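Local coordinates for post-proline cleaving enzyme (Rickettsia typhi, PDB 4HVT), which probably cleaves oligopeptides on the carboxyl side of proline, as a serine peptidase of the prolyl oligopeptidase family, at residues Leu305-Trp310 with Glu525-Ala530; Gly486-Ile491 with Thr609-Pro614; Ile533-Ala538 with Gly565-Leu570; Ile659-Leu664 with Thr670-Leu675. All coordinates share one frame; numbering follows the deposited sequence.

Contact 1 (Leu305-Trp310 with Glu525-Ala530); sequences LLRSDW and EWHKSA
Arg307 and Ser308 sit in a loop after strand 301-305 and face His527 and Lys528 on helix 524-528. The backbones stay well apart. The closest CA atoms, those of Arg307 and Glu525, are 8.7 Å from each other, and side chains bridge the interval. Arg307 has CG anti to its amide nitrogen (chi1 168°) and runs extended to NE. This carries NH1 to His527 ND1, a hydrogen bond of 2.9 Å. NH1 lies in the imidazole plane, but the guanidinium is tilted 48° from the ring. The other ring nitrogen, NE2, bonds to Glu610, so the imidazole is held at two points. The extended chain of Lys528 passes at a slant over the Arg307 guanidinium. Its CE lies 3.8 Å above the centre of that plane. Its NZ donates to Arg307 O at 3.1 Å and, weakly, to Ser308 OG at 3.4 Å. Ser308 OG also bonds to Asp291. That carboxylate may ease the nearness of two positive groups, Arg307 NE being 4.9 Å from Lys528 NZ. Tyr267 adds a cation-pi contact to Arg307. The contact belongs to the interface between the beta-propeller and the alpha/beta-hydrolase domain, the two-domain plan of the prolyl oligopeptidases.

Contact 2 (Gly486-Ile491 with Thr609-Pro614); sequences GGFQVI and TEYGDP
Phe488 stands in a type I' turn from Gly487 to Val490 and faces the end of helix 608-611, its CA 7.0 Å from that of Glu610. The turn directs Phe488 N at the carboxylate of Glu610, and N donates to OE2 at 3.0 Å. The donor comes from well above the carboxylate plane, 53° out of it. Glu610 turns about its CB-CG bond (chi2 71°), which folds the acid back over the phenyl ring. Ring and carboxylate planes are only 17° apart and stack. Glu610 CG makes a CH-pi contact with one face of the Phe488 ring, 3.7 Å from its centroid. The edge of the Phe488 ring points toward the face of the Tyr611 ring in an offset edge-to-face pair, centroids 5.9 Å apart. Phe488 CE2 lies 3.5 Å from Tyr611 OH. Glu610 CG lies over a face of both rings, in the corner they form. Glu610 OE1 bonds to Tyr267 and OE2 pairs with Arg535, while Tyr611 OH bonds to Asn567. The buried acid is therefore well satisfied. Phe488 lies near the probable Ser-His-Asp triad without touching it, consistent with a place in the wall of the presumed active site of this alpha/beta hydrolase.

Contact 3 (Ile533-Ala538 with Gly565-Leu570); sequences IKRQTA and GSNGGL
Arg535 meets Asn567, the residue after Ser566 within the probable nucleophile elbow, the GxSxG turn of Gly564, Ser566 and Gly568 between strand 560-565 and helix 567-578. Ser566, the likely nucleophile, has the positive phi (65°) expected of such a turn, and its OG bonds to His682. Asn567 opens the helix, its side chain directed at Arg535. One direct hydrogen bond crosses the contact: Arg535 NH2 donates to Asn567 OD1 at 2.9 Å. OD1 lies in the guanidinium plane, whereas the amide is turned 84° from it. The arginine charge is probably balanced by Glu610. NH1 bonds to Ala530 O, so several bonds fix the rotation of this buried guanidinium. Asn567 is shared with Tyr611, and its ND2 bonds weakly to Gly486 O. A water adds a second link. It accepts from Arg535 NE at 2.8 Å and may donate to Asn567 OD1, 3.1 Å away.

Contact 4 (Ile659-Leu664 with Thr670-Leu675); sequences IFEYVL and TKTYFL
Thr670 begins the segment 670-675 and faces the last turn of helix 655-664. Its CG2 lies 4.1 Å from Leu664 CD2, a methyl-to-methyl contact, while its OG1 bonds to Tyr638 N. A water lies between the two backbones here, close to both Leu664 O and Thr670 O. Thr672 comes next on the same side of the strand. Its OG1 sits between the backbone N and the carbonyl carbon (chi1 70°), which points the hydroxyl at Glu661 and the methyl at Leu664. OG1 donates to the syn lone pair of Glu661 OE1, 2.8 Å away. CG2 packs 3.8 Å from Leu664 CB. A second water, 2.6 Å from Glu661 OE2, donates to that oxygen and to Thr672 O. Glu661 OE2 also forms a salt bridge with Arg42, so the buried carboxylate has partners on both oxygens. Phe674 follows, again turned to the helix. Its CD1 lies 3.5 Å from Glu661 CB, and the ring is tilted 20° from the carboxylate plane. Its backbone N bonds to Thr46. Alternate residues, Thr670, Thr672 and Phe674, thus face the helix, which runs 149° from the strand direction with the two axes 9.5 Å apart at closest. This is the return half of a beta-alpha-beta crossover, from strand 640-646 to outermost strand 672-677 of the alpha/beta-hydrolase sheet.

In the fold
Contacts 1, 2 and 3 form one polar chain leading from the propeller interface to the probable nucleophile elbow. Contacts 1 and 2 have centres 12 Å apart, and His527 NE2 meets Glu610 OE1 at 2.8 Å. Contacts 2 and 3 are closer, with centres 7 Å apart. There Glu610 OE2 pairs with Arg535 NH2 at 2.9 Å, and Tyr611 OH lies 2.7 Å from Asn567 OD1. Glu610 therefore ties all three together. Ala530 O also reaches Arg535 NH1 at 2.9 Å, linking contact 1 directly to contact 3. Contact 4 stands apart at the sheet edge, its nearest atoms about 6 Å from contact 3 and its centre about 20 Å away.

Contact 1 (Leu305-Trp310 with Glu525-Ala530)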
loop_
_atom_site.group_PDB
_atom_site.type_symbol
_atom_site.label_atom_id
_atom_site.label_comp_id
_atom_site.label_asym_id
_atom_site.label_seq_id
_atom_site.Cartn_x
_atom_site.Cartn_y
_atom_site.Cartn_z
ATOM N N LEU A 305 8.398 -13.912 -10.067
ATOM C CA LEU A 305 7.105 -14.485 -9.717
ATOM C C LEU A 305 6.250 -14.639 -10.964
ATOM O O LEU A 305 6.191 -13.721 -11.766
ATOM C CB LEU A 305 6.364 -13.567 -8.739
ATOM C CG LEU A 305 4.944 -13.933 -8.293
ATOM C CD1 LEU A 305 4.998 -15.245 -7.532
ATOM C CD2 LEU A 305 4.331 -12.812 -7.487
ATOM N N LEU A 306 5.550 -15.771 -11.047
ATOM C CA LEU A 306 4.615 -16.037 -12.137
ATOM C C LEU A 306 3.190 -15.694 -11.729
ATOM O O LEU A 306 2.728 -16.112 -10.695
ATOM C CB LEU A 306 4.717 -17.483 -12.614
ATOM C CG LEU A 306 6.111 -18.015 -12.957
ATOM C CD1 LEU A 306 6.008 -19.402 -13.573
ATOM C CD2 LEU A 306 6.873 -17.045 -13.862
ATOM N N ARG A 307 2.500 -14.984 -12.616
ATOM C CA ARG A 307 1.066 -14.731 -12.438
ATOM C C ARG A 307 0.237 -15.776 -13.236
ATOM O O ARG A 307 -0.950 -16.007 -12.939
ATOM C CB ARG A 307 0.738 -13.293 -12.900
ATOM C CG ARG A 307 -0.749 -13.034 -13.017
ATOM C CD ARG A 307 -1.051 -11.544 -13.044
ATOM N NE ARG A 307 -2.422 -11.282 -13.494
ATOM C CZ ARG A 307 -3.503 -11.257 -12.721
ATOM N NH1 ARG A 307 -3.404 -11.531 -11.431
ATOM N NH2 ARG A 307 -4.731 -11.054 -13.268
ATOM N N SER A 308 0.820 -16.313 -14.317
ATOM C CA SER A 308 0.193 -17.336 -15.130
ATOM C C SER A 308 1.085 -18.555 -15.254
ATOM O O SER A 308 2.313 -18.459 -15.045
ATOM C CB SER A 308 -0.131 -16.777 -16.526
ATOM O OG SER A 308 -1.013 -15.686 -16.426
ATOM N N ASP A 309 0.468 -19.687 -15.633
ATOM C CA ASP A 309 1.268 -20.893 -15.924
ATOM C C ASP A 309 2.241 -20.584 -17.059
ATOM O O ASP A 309 1.914 -19.823 -17.969
ATOM C CB ASP A 309 0.409 -22.057 -16.409
ATOM C CG ASP A 309 -0.558 -22.583 -15.378
ATOM O OD1 ASP A 309 -0.456 -22.287 -14.163
ATOM O OD2 ASP A 309 -1.488 -23.322 -15.849
ATOM N N TRP A 310 3.439 -21.145 -16.968
ATOM C CA TRP A 310 4.464 -20.987 -17.996
ATOM C C TRP A 310 4.868 -22.372 -18.545
ATOM O O TRP A 310 5.462 -23.138 -17.806
ATOM C CB TRP A 310 5.670 -20.321 -17.367
ATOM C CG TRP A 310 6.771 -19.949 -18.289
ATOM C CD1 TRP A 310 6.796 -20.044 -19.674
ATOM C CD2 TRP A 310 8.027 -19.394 -17.914
ATOM N NE1 TRP A 310 8.011 -19.579 -20.151
ATOM C CE2 TRP A 310 8.774 -19.163 -19.091
ATOM C CE3 TRP A 310 8.604 -19.078 -16.704
ATOM C CZ2 TRP A 310 10.069 -18.599 -19.055
ATOM C CZ3 TRP A 310 9.859 -18.529 -16.654
ATOM C CH2 TRP A 310 10.574 -18.251 -17.813
ATOM N N GLU A 525 -5.121 -17.044 -8.898
ATOM C CA GLU A 525 -6.484 -17.530 -9.154
ATOM C C GLU A 525 -7.483 -16.884 -8.188
ATOM O O GLU A 525 -8.656 -16.701 -8.508
ATOM C CB GLU A 525 -6.567 -19.042 -8.995
ATOM N N TRP A 526 -7.061 -16.622 -6.960
ATOM C CA TRP A 526 -7.918 -15.976 -5.962
ATOM C C TRP A 526 -8.330 -14.592 -6.428
ATOM O O TRP A 526 -9.474 -14.186 -6.254
ATOM C CB TRP A 526 -7.187 -15.892 -4.609
ATOM C CG TRP A 526 -8.052 -15.707 -3.394
ATOM C CD1 TRP A 526 -8.069 -14.644 -2.564
ATOM C CD2 TRP A 526 -8.985 -16.626 -2.878
ATOM N NE1 TRP A 526 -8.965 -14.831 -1.560
ATOM C CE2 TRP A 526 -9.562 -16.044 -1.734
ATOM C CE3 TRP A 526 -9.404 -17.905 -3.273
ATOM C CZ2 TRP A 526 -10.495 -16.714 -0.947
ATOM C CZ3 TRP A 526 -10.367 -18.549 -2.511
ATOM C CH2 TRP A 526 -10.901 -17.951 -1.366
ATOM N N HIS A 527 -7.420 -13.926 -7.142
ATOM C CA HIS A 527 -7.666 -12.616 -7.740
ATOM C C HIS A 527 -8.568 -12.721 -8.973
ATOM O O HIS A 527 -9.614 -12.036 -9.094
ATOM C CB HIS A 527 -6.336 -11.967 -8.089
ATOM C CG HIS A 527 -6.485 -10.714 -8.891
ATOM N ND1 HIS A 527 -5.733 -10.474 -10.013
ATOM C CD2 HIS A 527 -7.361 -9.671 -8.798
ATOM C CE1 HIS A 527 -6.148 -9.350 -10.585
ATOM N NE2 HIS A 527 -7.107 -8.828 -9.852
ATOM N N LYS A 528 -8.129 -13.549 -9.903
ATOM C CA LYS A 528 -8.798 -13.699 -11.220
ATOM C C LYS A 528 -10.257 -14.100 -11.046
ATOM O O LYS A 528 -11.109 -13.705 -11.871
ATOM C CB LYS A 528 -8.040 -14.738 -12.058
ATOM C CG LYS A 528 -6.717 -14.217 -12.600
ATOM C CD LYS A 528 -5.897 -15.327 -13.253
ATOM C CE LYS A 528 -4.420 -14.978 -13.367
ATOM N NZ LYS A 528 -3.743 -15.899 -14.336
ATOM N N SER A 529 -10.563 -14.850 -9.974
ATOM C CA SER A 529 -11.913 -15.269 -9.663
ATOM C C SER A 529 -12.952 -14.153 -9.476
ATOM O O SER A 529 -14.161 -14.423 -9.590
ATOM C CB SER A 529 -11.908 -16.132 -8.381
ATOM O OG SER A 529 -11.414 -17.418 -8.785
ATOM N N ALA A 530 -12.495 -12.960 -9.115
ATOM C CA ALA A 530 -13.333 -11.776 -8.914
ATOM C C ALA A 530 -12.860 -10.571 -9.706
ATOM O O ALA A 530 -13.232 -9.435 -9.422
ATOM C CB ALA A 530 -13.468 -11.451 -7.435
#

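Contact 2 (Gly486-Ile491 with Thr609-Pro614)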
loop_
_atom_site.group_PDB
_atom_site.type_symbol
_atom_site.label_atom_id
_atom_site.label_comp_id
_atom_site.label_asym_id
_atom_site.label_seq_id
_atom_site.Cartn_x
_atom_site.Cartn_y
_atom_site.Cartn_z
ATOM N N GLY A 486 -10.154 -6.837 -1.273
ATOM C CA GLY A 486 -10.660 -7.649 -2.377
ATOM C C GLY A 486 -10.417 -7.134 -3.790
ATOM O O GLY A 486 -11.337 -6.971 -4.616
ATOM N N GLY A 487 -9.162 -6.895 -4.103
ATOM C CA GLY A 487 -8.784 -6.463 -5.455
ATOM C C GLY A 487 -7.292 -6.570 -5.658
ATOM O O GLY A 487 -6.534 -6.622 -4.709
ATOM N N PHE A 488 -6.896 -6.563 -6.930
ATOM C CA PHE A 488 -5.511 -6.309 -7.334
ATOM C C PHE A 488 -4.548 -7.363 -6.830
ATOM O O PHE A 488 -3.340 -7.109 -6.805
ATOM C CB PHE A 488 -5.069 -4.870 -7.004
ATOM C CG PHE A 488 -5.914 -3.806 -7.694
ATOM C CD1 PHE A 488 -5.750 -3.526 -9.021
ATOM C CD2 PHE A 488 -6.932 -3.142 -7.024
ATOM C CE1 PHE A 488 -6.484 -2.570 -9.647
ATOM C CE2 PHE A 488 -7.694 -2.216 -7.658
ATOM C CZ PHE A 488 -7.457 -1.911 -8.983
ATOM N N GLN A 489 -5.056 -8.544 -6.482
ATOM C CA GLN A 489 -4.198 -9.629 -5.951
ATOM C C GLN A 489 -3.509 -9.191 -4.673
ATOM O O GLN A 489 -2.467 -9.757 -4.239
ATOM C CB GLN A 489 -3.194 -10.139 -7.018
ATOM C CG GLN A 489 -2.807 -11.587 -6.797
ATOM C CD GLN A 489 -1.835 -12.168 -7.799
ATOM O OE1 GLN A 489 -1.882 -11.799 -8.962
ATOM N NE2 GLN A 489 -0.944 -13.096 -7.350
ATOM N N VAL A 490 -4.092 -8.227 -3.976
ATOM C CA VAL A 490 -3.541 -7.783 -2.696
ATOM C C VAL A 490 -3.817 -8.806 -1.580
ATOM O O VAL A 490 -4.957 -9.220 -1.358
ATOM C CB VAL A 490 -4.088 -6.435 -2.274
ATOM C CG1 VAL A 490 -3.799 -6.183 -0.786
ATOM C CG2 VAL A 490 -3.606 -5.355 -3.240
ATOM N N ILE A 491 -2.764 -9.203 -0.860
ATOM C CA ILE A 491 -2.925 -10.108 0.292
ATOM C C ILE A 491 -3.272 -9.273 1.507
ATOM O O ILE A 491 -2.455 -8.457 1.919
ATOM C CB ILE A 491 -1.616 -10.895 0.590
ATOM C CG1 ILE A 491 -1.210 -11.738 -0.644
ATOM C CG2 ILE A 491 -1.785 -11.738 1.840
ATOM C CD1 ILE A 491 0.186 -12.344 -0.568
ATOM N N THR A 609 -8.245 -3.224 -16.711
ATOM C CA THR A 609 -8.145 -4.678 -16.629
ATOM C C THR A 609 -8.628 -5.219 -15.305
ATOM O O THR A 609 -8.832 -6.439 -15.188
ATOM C CB THR A 609 -6.689 -5.157 -16.916
ATOM O OG1 THR A 609 -5.795 -4.507 -16.000
ATOM C CG2 THR A 609 -6.307 -4.875 -18.335
ATOM N N GLU A 610 -8.819 -4.361 -14.296
ATOM C CA GLU A 610 -9.377 -4.770 -13.022
ATOM C C GLU A 610 -10.914 -4.753 -13.055
ATOM O O GLU A 610 -11.522 -5.625 -12.485
ATOM C CB GLU A 610 -8.859 -3.937 -11.843
ATOM C CG GLU A 610 -9.302 -4.460 -10.494
ATOM C CD GLU A 610 -8.675 -5.761 -10.041
ATOM O OE1 GLU A 610 -7.795 -6.258 -10.797
ATOM O OE2 GLU A 610 -9.072 -6.277 -8.926
ATOM N N TYR A 611 -11.512 -3.745 -13.667
ATOM C CA TYR A 611 -12.948 -3.546 -13.535
ATOM C C TYR A 611 -13.739 -3.801 -14.822
ATOM O O TYR A 611 -14.949 -3.953 -14.778
ATOM C CB TYR A 611 -13.218 -2.125 -13.058
ATOM C CG TYR A 611 -12.615 -1.786 -11.702
ATOM C CD1 TYR A 611 -13.039 -2.421 -10.514
ATOM C CD2 TYR A 611 -11.646 -0.810 -11.602
ATOM C CE1 TYR A 611 -12.453 -2.119 -9.286
ATOM C CE2 TYR A 611 -11.068 -0.500 -10.379
ATOM C CZ TYR A 611 -11.500 -1.141 -9.229
ATOM O OH TYR A 611 -10.895 -0.810 -8.033
ATOM N N GLY A 612 -13.038 -3.947 -15.928
ATOM C CA GLY A 612 -13.693 -3.948 -17.267
ATOM C C GLY A 612 -13.829 -2.534 -17.775
ATOM O O GLY A 612 -13.772 -1.577 -17.004
ATOM N N ASP A 613 -14.013 -2.415 -19.092
ATOM C CA ASP A 613 -14.128 -1.154 -19.795
ATOM C C ASP A 613 -15.606 -0.711 -19.934
ATOM O O ASP A 613 -16.340 -1.301 -20.691
ATOM C CB ASP A 613 -13.473 -1.285 -21.155
ATOM C CG ASP A 613 -13.320 0.008 -21.842
ATOM O OD1 ASP A 613 -13.956 1.018 -21.457
ATOM O OD2 ASP A 613 -12.531 0.053 -22.786
ATOM N N PRO A 614 -16.015 0.333 -19.210
ATOM C CA PRO A 614 -17.411 0.820 -19.388
ATOM C C PRO A 614 -17.829 1.251 -20.794
ATOM O O PRO A 614 -19.049 1.475 -21.009
ATOM C CB PRO A 614 -17.507 2.012 -18.407
ATOM C CG PRO A 614 -16.182 2.179 -17.726
ATOM C CD PRO A 614 -15.201 1.212 -18.334
#

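Contact 3 (Ile533-Ala538 with Gly565-Leu570)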
loop_
_atom_site.group_PDB
_atom_site.type_symbol
_atom_site.label_atom_id
_atom_site.label_comp_id
_atom_site.label_asym_id
_atom_site.label_seq_id
_atom_site.Cartn_x
_atom_site.Cartn_y
_atom_site.Cartn_z
ATOM N N ILE A 533 -15.466 -8.507 -14.904
ATOM C CA ILE A 533 -16.916 -8.725 -14.853
ATOM C C ILE A 533 -17.282 -9.791 -13.808
ATOM O O ILE A 533 -18.442 -10.051 -13.623
ATOM C CB ILE A 533 -17.521 -9.136 -16.220
ATOM C CG1 ILE A 533 -16.938 -10.422 -16.809
ATOM C CG2 ILE A 533 -17.356 -8.038 -17.260
ATOM C CD1 ILE A 533 -17.633 -10.894 -18.101
ATOM N N LYS A 534 -16.275 -10.436 -13.195
ATOM C CA LYS A 534 -16.536 -11.384 -12.108
ATOM C C LYS A 534 -16.510 -10.702 -10.749
ATOM O O LYS A 534 -16.529 -11.370 -9.715
ATOM C CB LYS A 534 -15.511 -12.505 -12.125
ATOM C CG LYS A 534 -15.568 -13.398 -13.329
ATOM C CD LYS A 534 -14.421 -14.389 -13.345
ATOM C CE LYS A 534 -14.511 -15.250 -14.579
ATOM N NZ LYS A 534 -13.703 -16.473 -14.335
ATOM N N ARG A 535 -16.537 -9.380 -10.733
ATOM C CA ARG A 535 -16.409 -8.680 -9.439
ATOM C C ARG A 535 -17.466 -9.079 -8.408
ATOM O O ARG A 535 -17.197 -9.063 -7.186
ATOM C CB ARG A 535 -16.426 -7.145 -9.583
ATOM C CG ARG A 535 -15.069 -6.468 -9.348
ATOM C CD ARG A 535 -14.596 -6.652 -7.913
ATOM N NE ARG A 535 -13.477 -5.761 -7.561
ATOM C CZ ARG A 535 -12.206 -5.982 -7.901
ATOM N NH1 ARG A 535 -11.862 -7.052 -8.582
ATOM N NH2 ARG A 535 -11.299 -5.084 -7.565
ATOM N N GLN A 536 -18.670 -9.395 -8.882
ATOM C CA GLN A 536 -19.705 -9.824 -7.936
ATOM C C GLN A 536 -19.308 -10.978 -7.024
ATOM O O GLN A 536 -19.861 -11.108 -5.908
ATOM C CB GLN A 536 -20.996 -10.142 -8.704
ATOM C CG GLN A 536 -22.162 -10.440 -7.805
ATOM C CD GLN A 536 -22.644 -9.199 -7.037
ATOM O OE1 GLN A 536 -22.733 -8.117 -7.571
ATOM N NE2 GLN A 536 -22.947 -9.370 -5.756
ATOM N N THR A 537 -18.337 -11.797 -7.440
ATOM C CA THR A 537 -17.833 -12.870 -6.620
ATOM C C THR A 537 -17.187 -12.302 -5.313
ATOM O O THR A 537 -17.458 -12.813 -4.221
ATOM C CB THR A 537 -16.872 -13.766 -7.432
ATOM O OG1 THR A 537 -17.614 -14.499 -8.404
ATOM C CG2 THR A 537 -16.088 -14.759 -6.521
ATOM N N ALA A 538 -16.423 -11.228 -5.418
ATOM C CA ALA A 538 -15.832 -10.595 -4.241
ATOM C C ALA A 538 -16.929 -10.150 -3.286
ATOM O O ALA A 538 -16.852 -10.378 -2.080
ATOM C CB ALA A 538 -14.960 -9.397 -4.635
ATOM N N GLY A 565 -11.560 1.153 1.943
ATOM C CA GLY A 565 -10.929 2.324 1.340
ATOM C C GLY A 565 -10.489 1.990 -0.080
ATOM O O GLY A 565 -10.071 0.909 -0.340
ATOM N N SER A 566 -10.508 2.972 -0.954
ATOM C CA SER A 566 -9.976 2.843 -2.308
ATOM C C SER A 566 -10.855 1.812 -3.038
ATOM O O SER A 566 -12.051 1.937 -3.075
ATOM C CB SER A 566 -8.479 2.473 -2.231
ATOM O OG SER A 566 -7.807 2.616 -3.450
ATOM N N ASN A 567 -10.267 0.726 -3.551
ATOM C CA ASN A 567 -11.047 -0.409 -3.983
ATOM C C ASN A 567 -12.038 -0.952 -2.976
ATOM O O ASN A 567 -13.140 -1.418 -3.351
ATOM C CB ASN A 567 -10.094 -1.545 -4.429
ATOM C CG ASN A 567 -10.844 -2.737 -5.015
ATOM O OD1 ASN A 567 -11.414 -2.654 -6.076
ATOM N ND2 ASN A 567 -10.887 -3.847 -4.272
ATOM N N GLY A 568 -11.648 -0.897 -1.709
ATOM C CA GLY A 568 -12.504 -1.308 -0.594
ATOM C C GLY A 568 -13.656 -0.335 -0.410
ATOM O O GLY A 568 -14.667 -0.686 0.164
ATOM N N GLY A 569 -13.493 0.900 -0.886
ATOM C CA GLY A 569 -14.571 1.864 -0.930
ATOM C C GLY A 569 -15.665 1.486 -1.902
ATOM O O GLY A 569 -16.823 1.666 -1.583
ATOM N N LEU A 570 -15.304 0.909 -3.061
ATOM C CA LEU A 570 -16.301 0.252 -3.957
ATOM C C LEU A 570 -17.024 -0.909 -3.304
ATOM O O LEU A 570 -18.252 -0.994 -3.306
ATOM C CB LEU A 570 -15.644 -0.185 -5.287
ATOM C CG LEU A 570 -16.482 -0.938 -6.274
ATOM C CD1 LEU A 570 -17.696 -0.117 -6.690
ATOM C CD2 LEU A 570 -15.684 -1.437 -7.475
HETATM O O HOH W 1 -14.112 -4.013 -5.402
#

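Contact 4 (Ile659-Leu664 with Thr670-Leu675)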
loop_
_atom_site.group_PDB
_atom_site.type_symbol
_atom_site.label_atom_id
_atom_site.label_comp_id
_atom_site.label_asym_id
_atom_site.label_seq_id
_atom_site.Cartn_x
_atom_site.Cartn_y
_atom_site.Cartn_z
ATOM N N ILE A 659 -19.682 12.798 -5.476
ATOM C CA ILE A 659 -20.971 12.368 -6.116
ATOM C C ILE A 659 -21.874 11.429 -5.291
ATOM O O ILE A 659 -23.153 11.549 -5.292
ATOM C CB ILE A 659 -20.746 11.846 -7.578
ATOM C CG1 ILE A 659 -22.068 11.738 -8.325
ATOM C CG2 ILE A 659 -20.035 10.473 -7.690
ATOM C CD1 ILE A 659 -22.731 13.064 -8.552
ATOM N N PHE A 660 -21.225 10.505 -4.548
ATOM C CA PHE A 660 -21.962 9.619 -3.698
ATOM C C PHE A 660 -22.682 10.455 -2.610
ATOM O O PHE A 660 -23.801 10.217 -2.350
ATOM C CB PHE A 660 -21.027 8.638 -3.086
ATOM C CG PHE A 660 -21.678 7.449 -2.454
ATOM C CD1 PHE A 660 -22.704 6.771 -3.080
ATOM C CD2 PHE A 660 -21.119 6.914 -1.291
ATOM C CE1 PHE A 660 -23.267 5.670 -2.510
ATOM C CE2 PHE A 660 -21.660 5.799 -0.732
ATOM C CZ PHE A 660 -22.733 5.159 -1.367
ATOM N N GLU A 661 -21.944 11.366 -1.960
ATOM C CA GLU A 661 -22.546 12.294 -0.962
ATOM C C GLU A 661 -23.680 13.108 -1.608
ATOM O O GLU A 661 -24.757 13.280 -1.043
ATOM C CB GLU A 661 -21.488 13.243 -0.436
ATOM C CG GLU A 661 -21.922 14.420 0.424
ATOM C CD GLU A 661 -22.641 14.018 1.714
ATOM O OE1 GLU A 661 -22.846 12.812 2.039
ATOM O OE2 GLU A 661 -23.090 14.959 2.417
ATOM N N TYR A 662 -23.410 13.646 -2.787
ATOM C CA TYR A 662 -24.399 14.515 -3.430
ATOM C C TYR A 662 -25.706 13.780 -3.690
ATOM O O TYR A 662 -26.792 14.319 -3.397
ATOM C CB TYR A 662 -23.833 15.116 -4.710
ATOM C CG TYR A 662 -24.792 16.120 -5.372
ATOM C CD1 TYR A 662 -25.781 15.699 -6.224
ATOM C CD2 TYR A 662 -24.623 17.462 -5.156
ATOM C CE1 TYR A 662 -26.634 16.619 -6.829
ATOM C CE2 TYR A 662 -25.456 18.387 -5.717
ATOM C CZ TYR A 662 -26.447 17.965 -6.557
ATOM O OH TYR A 662 -27.231 18.919 -7.104
ATOM N N VAL A 663 -25.619 12.560 -4.215
ATOM C CA VAL A 663 -26.814 11.777 -4.497
ATOM C C VAL A 663 -27.479 11.259 -3.221
ATOM O O VAL A 663 -28.698 11.354 -3.077
ATOM C CB VAL A 663 -26.550 10.630 -5.493
ATOM C CG1 VAL A 663 -27.870 9.942 -5.850
ATOM C CG2 VAL A 663 -25.905 11.199 -6.732
ATOM N N LEU A 664 -26.688 10.735 -2.273
ATOM C CA LEU A 664 -27.268 10.163 -1.070
ATOM C C LEU A 664 -27.885 11.239 -0.208
ATOM O O LEU A 664 -28.933 11.018 0.437
ATOM C CB LEU A 664 -26.205 9.398 -0.266
ATOM C CG LEU A 664 -26.158 7.892 -0.456
ATOM C CD1 LEU A 664 -25.035 7.346 0.433
ATOM C CD2 LEU A 664 -27.462 7.239 -0.041
ATOM N N THR A 670 -31.895 8.291 4.787
ATOM C CA THR A 670 -30.503 7.864 4.967
ATOM C C THR A 670 -29.688 9.027 5.561
ATOM O O THR A 670 -29.834 10.181 5.146
ATOM C CB THR A 670 -29.914 7.404 3.653
ATOM O OG1 THR A 670 -30.662 6.297 3.100
ATOM C CG2 THR A 670 -28.449 6.953 3.882
ATOM N N LYS A 671 -28.861 8.725 6.552
ATOM C CA LYS A 671 -28.033 9.730 7.212
ATOM C C LYS A 671 -26.601 9.538 6.732
ATOM O O LYS A 671 -26.136 8.413 6.751
ATOM C CB LYS A 671 -28.105 9.505 8.707
ATOM C CG LYS A 671 -27.332 10.457 9.579
ATOM C CD LYS A 671 -27.978 11.800 9.695
ATOM C CE LYS A 671 -27.026 12.754 10.399
ATOM N NZ LYS A 671 -27.679 14.035 10.745
ATOM N N THR A 672 -25.973 10.594 6.227
ATOM C CA THR A 672 -24.561 10.519 5.735
ATOM C C THR A 672 -23.705 11.587 6.426
ATOM O O THR A 672 -24.224 12.689 6.771
ATOM C CB THR A 672 -24.407 10.760 4.233
ATOM O OG1 THR A 672 -24.681 12.136 3.975
ATOM C CG2 THR A 672 -25.336 9.870 3.430
ATOM N N TYR A 673 -22.414 11.252 6.553
ATOM C CA TYR A 673 -21.368 12.070 7.125
ATOM C C TYR A 673 -20.324 12.118 6.014
ATOM O O TYR A 673 -20.091 11.117 5.366
ATOM C CB TYR A 673 -20.824 11.418 8.448
ATOM C CG TYR A 673 -21.871 11.446 9.559
ATOM C CD1 TYR A 673 -21.952 12.530 10.399
ATOM C CD2 TYR A 673 -22.784 10.397 9.743
ATOM C CE1 TYR A 673 -22.922 12.607 11.391
ATOM C CE2 TYR A 673 -23.766 10.471 10.726
ATOM C CZ TYR A 673 -23.806 11.568 11.550
ATOM O OH TYR A 673 -24.750 11.674 12.549
ATOM N N PHE A 674 -19.782 13.293 5.763
ATOM C CA PHE A 674 -18.855 13.550 4.672
ATOM C C PHE A 674 -17.684 14.363 5.181
ATOM O O PHE A 674 -17.895 15.377 5.841
ATOM C CB PHE A 674 -19.613 14.294 3.583
ATOM C CG PHE A 674 -18.772 14.700 2.413
ATOM C CD1 PHE A 674 -18.516 13.788 1.402
ATOM C CD2 PHE A 674 -18.175 15.954 2.368
ATOM C CE1 PHE A 674 -17.701 14.124 0.314
ATOM C CE2 PHE A 674 -17.378 16.320 1.275
ATOM C CZ PHE A 674 -17.134 15.400 0.253
ATOM N N LEU A 675 -16.458 13.968 4.790
ATOM C CA LEU A 675 -15.224 14.622 5.204
ATOM C C LEU A 675 -14.319 14.724 3.975
ATOM O O LEU A 675 -13.829 13.687 3.444
ATOM C CB LEU A 675 -14.498 13.823 6.287
ATOM C CG LEU A 675 -15.216 13.708 7.645
ATOM C CD1 LEU A 675 -14.492 12.688 8.441
ATOM C CD2 LEU A 675 -15.156 15.019 8.366
HETATM O O HOH W 2 -22.834 14.898 4.967
HETATM O O HOH W 3 -29.231 11.515 3.115
#